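Side-chain contacts in histidine-containing phosphotransfer protein (Zea mays, PDB 1WN0), which probably relays phosphoryl groups between cytokinin-sensing histidine kinases and response regulators in a multistep His-to-Asp phosphorelay: residues A[55-58]-A[59-63]; A[115-118]-A[119-122]. All coordinates share one frame; numbering follows the deposited sequence.

Interaction 1. Residues A[55-58]-A[59-63]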
ATOM      1  N   ASP A  55       3.343   6.531  -0.204  1.00 37.10           N
ATOM      2  CA  ASP A  55       4.093   7.355  -1.100  1.00 37.17           C
ATOM      3  C   ASP A  55       5.350   7.897  -0.428  1.00 37.41           C
ATOM      4  O   ASP A  55       6.440   7.783  -0.993  1.00 34.66           O
ATOM      5  CB  ASP A  55       3.246   8.465  -1.725  1.00 38.18           C
ATOM      6  CG  ASP A  55       3.958   9.167  -2.851  1.00 43.17           C
ATOM      7  OD1 ASP A  55       4.118   8.648  -4.018  1.00 42.06           O
ATOM      8  OD2 ASP A  55       4.504  10.233  -2.534  1.00 55.28           O
ATOM      9  N   ARG A  56       5.240   8.333   0.807  1.00 35.92           N
ATOM     10  CA  ARG A  56       6.397   8.944   1.479  1.00 36.32           C
ATOM     11  C   ARG A  56       7.349   7.747   1.856  1.00 34.84           C
ATOM     12  O   ARG A  56       8.574   7.757   1.634  1.00 31.96           O
ATOM     13  CB  ARG A  56       5.868   9.727   2.688  1.00 37.07           C
ATOM     14  CG  ARG A  56       6.955  10.256   3.641  1.00 43.41           C
ATOM     15  CD  ARG A  56       6.434  10.716   5.111  1.00 46.72           C
ATOM     16  NE  ARG A  56       5.256   9.964   5.638  1.00 47.75           N
ATOM     17  CZ  ARG A  56       5.309   8.909   6.467  1.00 49.14           C
ATOM     18  NH1 ARG A  56       6.509   8.398   6.920  1.00 51.42           N
ATOM     19  NH2 ARG A  56       4.160   8.325   6.822  1.00 47.06           N
ATOM     20  N   ILE A  57       6.778   6.622   2.330  1.00 34.31           N
ATOM     21  CA  ILE A  57       7.699   5.508   2.725  1.00 32.26           C
ATOM     22  C   ILE A  57       8.530   4.901   1.553  1.00 31.99           C
ATOM     23  O   ILE A  57       9.696   4.685   1.659  1.00 29.48           O
ATOM     24  CB  ILE A  57       6.920   4.437   3.435  1.00 31.95           C
ATOM     25  CG1 ILE A  57       6.468   5.015   4.812  1.00 34.08           C
ATOM     26  CG2 ILE A  57       7.809   3.210   3.550  1.00 30.06           C
ATOM     27  CD1 ILE A  57       5.362   4.271   5.332  1.00 34.95           C
ATOM     28  N   ILE A  58       7.893   4.761   0.439  1.00 30.66           N
ATOM     29  CA  ILE A  58       8.532   4.330  -0.849  1.00 35.18           C
ATOM     30  C   ILE A  58       9.646   5.245  -1.326  1.00 34.81           C
ATOM     31  O   ILE A  58      10.778   4.731  -1.635  1.00 33.33           O
ATOM     32  CB  ILE A  58       7.429   4.071  -1.905  1.00 34.68           C
ATOM     33  CG1 ILE A  58       6.658   2.801  -1.504  1.00 39.62           C
ATOM     34  CG2 ILE A  58       8.047   3.943  -3.225  1.00 41.56           C
ATOM     35  CD1 ILE A  58       5.380   2.466  -2.370  1.00 42.55           C
ATOM     36  N   SER A  59       9.418   6.580  -1.277  1.00 35.83           N
ATOM     37  CA  SER A  59      10.529   7.525  -1.486  1.00 36.42           C
ATOM     38  C   SER A  59      11.606   7.455  -0.520  1.00 35.26           C
ATOM     39  O   SER A  59      12.781   7.501  -0.950  1.00 35.05           O
ATOM     40  CB  SER A  59      10.111   9.055  -1.605  1.00 38.47           C
ATOM     41  OG  SER A  59       8.873   8.919  -2.283  1.00 45.18           O
ATOM     42  N   GLU A  60      11.288   7.399   0.775  1.00 33.16           N
ATOM     43  CA  GLU A  60      12.385   7.160   1.696  1.00 33.80           C
ATOM     44  C   GLU A  60      13.135   5.811   1.432  1.00 32.84           C
ATOM     45  O   GLU A  60      14.373   5.758   1.476  1.00 29.80           O
ATOM     46  CB  GLU A  60      11.856   7.215   3.137  1.00 35.48           C
ATOM     47  CG  GLU A  60      11.156   8.544   3.432  1.00 43.61           C
ATOM     48  CD  GLU A  60      10.346   8.617   4.778  1.00 52.09           C
ATOM     49  OE1 GLU A  60       9.836   7.531   5.242  1.00 55.54           O
ATOM     50  OE2 GLU A  60      10.208   9.779   5.345  1.00 56.48           O
ATOM     51  N   LEU A  61      12.397   4.712   1.169  1.00 31.56           N
ATOM     52  CA  LEU A  61      13.103   3.453   0.885  1.00 31.65           C
ATOM     53  C   LEU A  61      14.078   3.569  -0.314  1.00 31.20           C
ATOM     54  O   LEU A  61      15.114   2.939  -0.303  1.00 29.67           O
ATOM     55  CB  LEU A  61      12.097   2.294   0.601  1.00 30.43           C
ATOM     56  CG  LEU A  61      11.494   1.817   1.891  1.00 31.66           C
ATOM     57  CD1 LEU A  61      10.312   0.970   1.727  1.00 31.95           C
ATOM     58  CD2 LEU A  61      12.481   1.064   2.676  1.00 32.75           C
ATOM     59  N   ALA A  62      13.658   4.297  -1.363  1.00 31.62           N
ATOM     60  CA  ALA A  62      14.423   4.434  -2.591  1.00 33.10           C
ATOM     61  C   ALA A  62      15.719   5.145  -2.272  1.00 33.94           C
ATOM     62  O   ALA A  62      16.712   4.726  -2.727  1.00 32.34           O
ATOM     63  CB  ALA A  62      13.698   5.271  -3.635  1.00 32.11           C
ATOM     64  N   ALA A  63      15.667   6.238  -1.481  1.00 34.06           N
ATOM     65  CA  ALA A  63      16.880   6.973  -1.077  1.00 34.84           C
ATOM     66  C   ALA A  63      17.698   6.075  -0.194  1.00 35.07           C
ATOM     67  O   ALA A  63      18.928   5.874  -0.394  1.00 34.91           O
ATOM     68  CB  ALA A  63      16.530   8.370  -0.358  1.00 33.35           C
TER
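E60 folds back over the preceding turn of helix 42-64 to run alongside R56. With CG beside its own backbone N (chi1 -56°) and the chain extended beyond, the glutamate passes close to the R56 carbonyl, CG of E60 lying 3.2 Å from O of R56. The carboxylate then rests against the arginine's aliphatic part: OE2 of E60 is 3.7 Å from CG of R56. The ionic component is probably slight, because NH1 of R56 stands 3.8 Å from OE1 of E60, a long salt bridge with the guanidinium and carboxylate planes 74° apart, and the placement of OE1 is uncertain. The guanidinium has its stronger partner earlier in the helix, where NH2 makes a salt bridge with D53. Were E60 an alanine, the R56 methylenes would probably lose their cover and the guanidinium this weak second charge.

S59 turns its hydroxyl back along the helix, and OG donates to O of D55 at 3.0 Å. The backbone N of S59 donates to the same oxygen at 3.2 Å, from the opposite face of the carbonyl plane.

On the buried side I57 and L61 lie side by side, CG2 of I57 meeting CD1 of L61 at 3.8 Å. The carbonyl O of I58 accepts from N of A62 at 2.9 Å, while its side chain packs on F124 of helix 110-138, as L61 does on L117. In this HPt four-helix bundle, I57, E60 and L61 also face helix 72-88, through Q81, Y78 and V75; that helix carries H80, probably the phosphorylated histidine.

Interaction 2. Residues A[115-118]-A[119-122]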
ATOM      1  N   MET A 115      14.640  -4.627  -6.156  1.00 31.46           N
ATOM      2  CA  MET A 115      13.650  -5.274  -6.991  1.00 32.11           C
ATOM      3  C   MET A 115      12.400  -5.286  -6.211  1.00 31.78           C
ATOM      4  O   MET A 115      11.379  -5.025  -6.778  1.00 34.96           O
ATOM      5  CB  MET A 115      14.084  -6.703  -7.334  1.00 32.12           C
ATOM      6  CG  MET A 115      15.370  -6.796  -7.995  1.00 36.85           C
ATOM      7  SD  MET A 115      16.067  -8.479  -8.449  1.00 43.18           S
ATOM      8  CE  MET A 115      15.075  -8.860  -9.677  1.00 45.61           C
ATOM      9  N   ALA A 116      12.389  -5.692  -4.918  1.00 29.61           N
ATOM     10  CA  ALA A 116      11.094  -5.736  -4.269  1.00 29.02           C
ATOM     11  C   ALA A 116      10.523  -4.362  -4.124  1.00 29.84           C
ATOM     12  O   ALA A 116       9.315  -4.146  -4.270  1.00 28.26           O
ATOM     13  CB  ALA A 116      11.208  -6.345  -2.928  1.00 30.99           C
ATOM     14  N   LEU A 117      11.385  -3.350  -3.900  1.00 29.30           N
ATOM     15  CA  LEU A 117      10.827  -2.009  -3.945  1.00 30.34           C
ATOM     16  C   LEU A 117      10.140  -1.656  -5.217  1.00 31.55           C
ATOM     17  O   LEU A 117       9.075  -0.971  -5.148  1.00 32.24           O
ATOM     18  CB  LEU A 117      11.815  -0.929  -3.651  1.00 32.22           C
ATOM     19  CG  LEU A 117      11.368   0.530  -3.462  1.00 33.90           C
ATOM     20  CD1 LEU A 117      10.365   0.558  -2.255  1.00 33.22           C
ATOM     21  CD2 LEU A 117      12.574   1.435  -3.193  1.00 32.89           C
ATOM     22  N   ALA A 118      10.720  -2.009  -6.391  1.00 31.16           N
ATOM     23  CA  ALA A 118      10.008  -1.708  -7.653  1.00 32.37           C
ATOM     24  C   ALA A 118       8.719  -2.487  -7.759  1.00 32.42           C
ATOM     25  O   ALA A 118       7.768  -2.034  -8.395  1.00 33.09           O
ATOM     26  CB  ALA A 118      10.904  -2.070  -8.895  1.00 32.14           C
ATOM     27  N   VAL A 119       8.693  -3.746  -7.255  1.00 33.01           N
ATOM     28  CA  VAL A 119       7.414  -4.452  -7.347  1.00 34.92           C
ATOM     29  C   VAL A 119       6.397  -3.684  -6.517  1.00 36.74           C
ATOM     30  O   VAL A 119       5.272  -3.534  -6.875  1.00 35.05           O
ATOM     31  CB  VAL A 119       7.480  -5.869  -6.736  1.00 35.30           C
ATOM     32  CG1 VAL A 119       6.019  -6.498  -6.594  1.00 33.80           C
ATOM     33  CG2 VAL A 119       8.325  -6.774  -7.581  1.00 37.49           C
ATOM     34  N   VAL A 120       6.807  -3.306  -5.317  1.00 39.29           N
ATOM     35  CA  VAL A 120       5.864  -2.592  -4.396  1.00 41.18           C
ATOM     36  C   VAL A 120       5.386  -1.235  -4.905  1.00 40.16           C
ATOM     37  O   VAL A 120       4.127  -0.875  -4.853  1.00 37.57           O
ATOM     38  CB  VAL A 120       6.363  -2.631  -2.947  1.00 39.75           C
ATOM     39  CG1 VAL A 120       7.075  -1.394  -2.560  1.00 45.13           C
ATOM     40  CG2 VAL A 120       5.214  -2.897  -2.054  1.00 45.99           C
ATOM     41  N   ARG A 121       6.322  -0.532  -5.519  1.00 38.41           N
ATOM     42  CA  ARG A 121       5.994   0.726  -6.271  1.00 40.08           C
ATOM     43  C   ARG A 121       4.971   0.524  -7.368  1.00 40.19           C
ATOM     44  O   ARG A 121       3.970   1.253  -7.389  1.00 41.79           O
ATOM     45  CB  ARG A 121       7.197   1.345  -6.935  1.00 41.05           C
ATOM     46  CG  ARG A 121       7.023   2.758  -7.449  1.00 41.81           C
ATOM     47  CD  ARG A 121       8.300   3.351  -8.136  1.00 38.95           C
ATOM     48  NE  ARG A 121       9.307   3.729  -7.148  1.00 43.72           N
ATOM     49  CZ  ARG A 121      10.423   3.038  -6.864  1.00 48.42           C
ATOM     50  NH1 ARG A 121      10.725   1.886  -7.464  1.00 44.64           N
ATOM     51  NH2 ARG A 121      11.269   3.495  -5.951  1.00 52.29           N
ATOM     52  N   ASN A 122       5.132  -0.495  -8.200  1.00 40.49           N
ATOM     53  CA  ASN A 122       4.124  -0.751  -9.222  1.00 41.14           C
ATOM     54  C   ASN A 122       2.787  -1.088  -8.691  1.00 40.18           C
ATOM     55  O   ASN A 122       1.804  -0.511  -9.166  1.00 39.25           O
ATOM     56  CB  ASN A 122       4.557  -1.849 -10.200  1.00 43.33           C
ATOM     57  CG  ASN A 122       5.718  -1.358 -11.093  1.00 50.08           C
ATOM     58  OD1 ASN A 122       5.759  -0.200 -11.449  1.00 56.48           O
ATOM     59  ND2 ASN A 122       6.680  -2.218 -11.383  1.00 54.89           N
TER
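L117 meets V120 and R121 one turn on along helix 110-138, and one apolar pair joins it to the valine. CD1 of L117 touches CG1 of V120 at 3.8 Å, the two side chains crossing at a slant. The same CG1 of V120 also sits 3.3 Å from the carbonyl O of L117, close against the backbone of the preceding turn, and the V120 chi1 of 98°, off the staggered positions, goes with this placement.

A second kind of contact sets a charged group on carbon. The side chain of R121 leaves the backbone with CG opposite its own N (chi1 -167°), stays extended through chi2 and then bends at chi3 (-75°), which swings the guanidinium back toward the N-terminal end of the segment. NH2 of R121 thereby comes to 3.7 Å from CD2 of L117, while NH1 lies at the same distance from CA of A118; both approaches are oblique to the guanidinium plane.

The protein is a histidine-containing phosphotransfer domain built on a four-helix bundle, and these residues belong to its long C-terminal helix. L117 packs on A62, and R121 on I58 and A62, of helix 42-64, whereas V120 packs on V94 and T97 of helix 92-99.

Main-chain hydrogen bonds give the helix its regular i to i+4 pattern. V120 N donates to O of A116 at 2.8 Å, and R121 N reaches O of L117 over the same length. V119 N bonds to O of M115 at 3.0 Å. At the last residue of 119-122, N122 N donates to O of A118, and the N122 amide folds back over that carbonyl, with ND2 3.2 Å from O of A118 but at too poor an angle to bond.

In the fold
From the N terminus, the chain passes through helices 10-19 and 25-34 before interaction 1, which lies within helix 42-64. Helices 72-88, 92-99 and 101-106 follow, and interaction 2 then falls on helix 110-138. Each contact spans adjoining residues of a single helix, so neither closes a loop longer than a helical turn; they stand in series, neither nesting nor crossing. In space they meet, with centres about 11 Å apart: CD2 of L117 lies 3.6 Å from N of A62, and NH2 of R121 lies 3.8 Å from CB of A62. This packing joins helix 42-64 to helix 110-138 within the bundle.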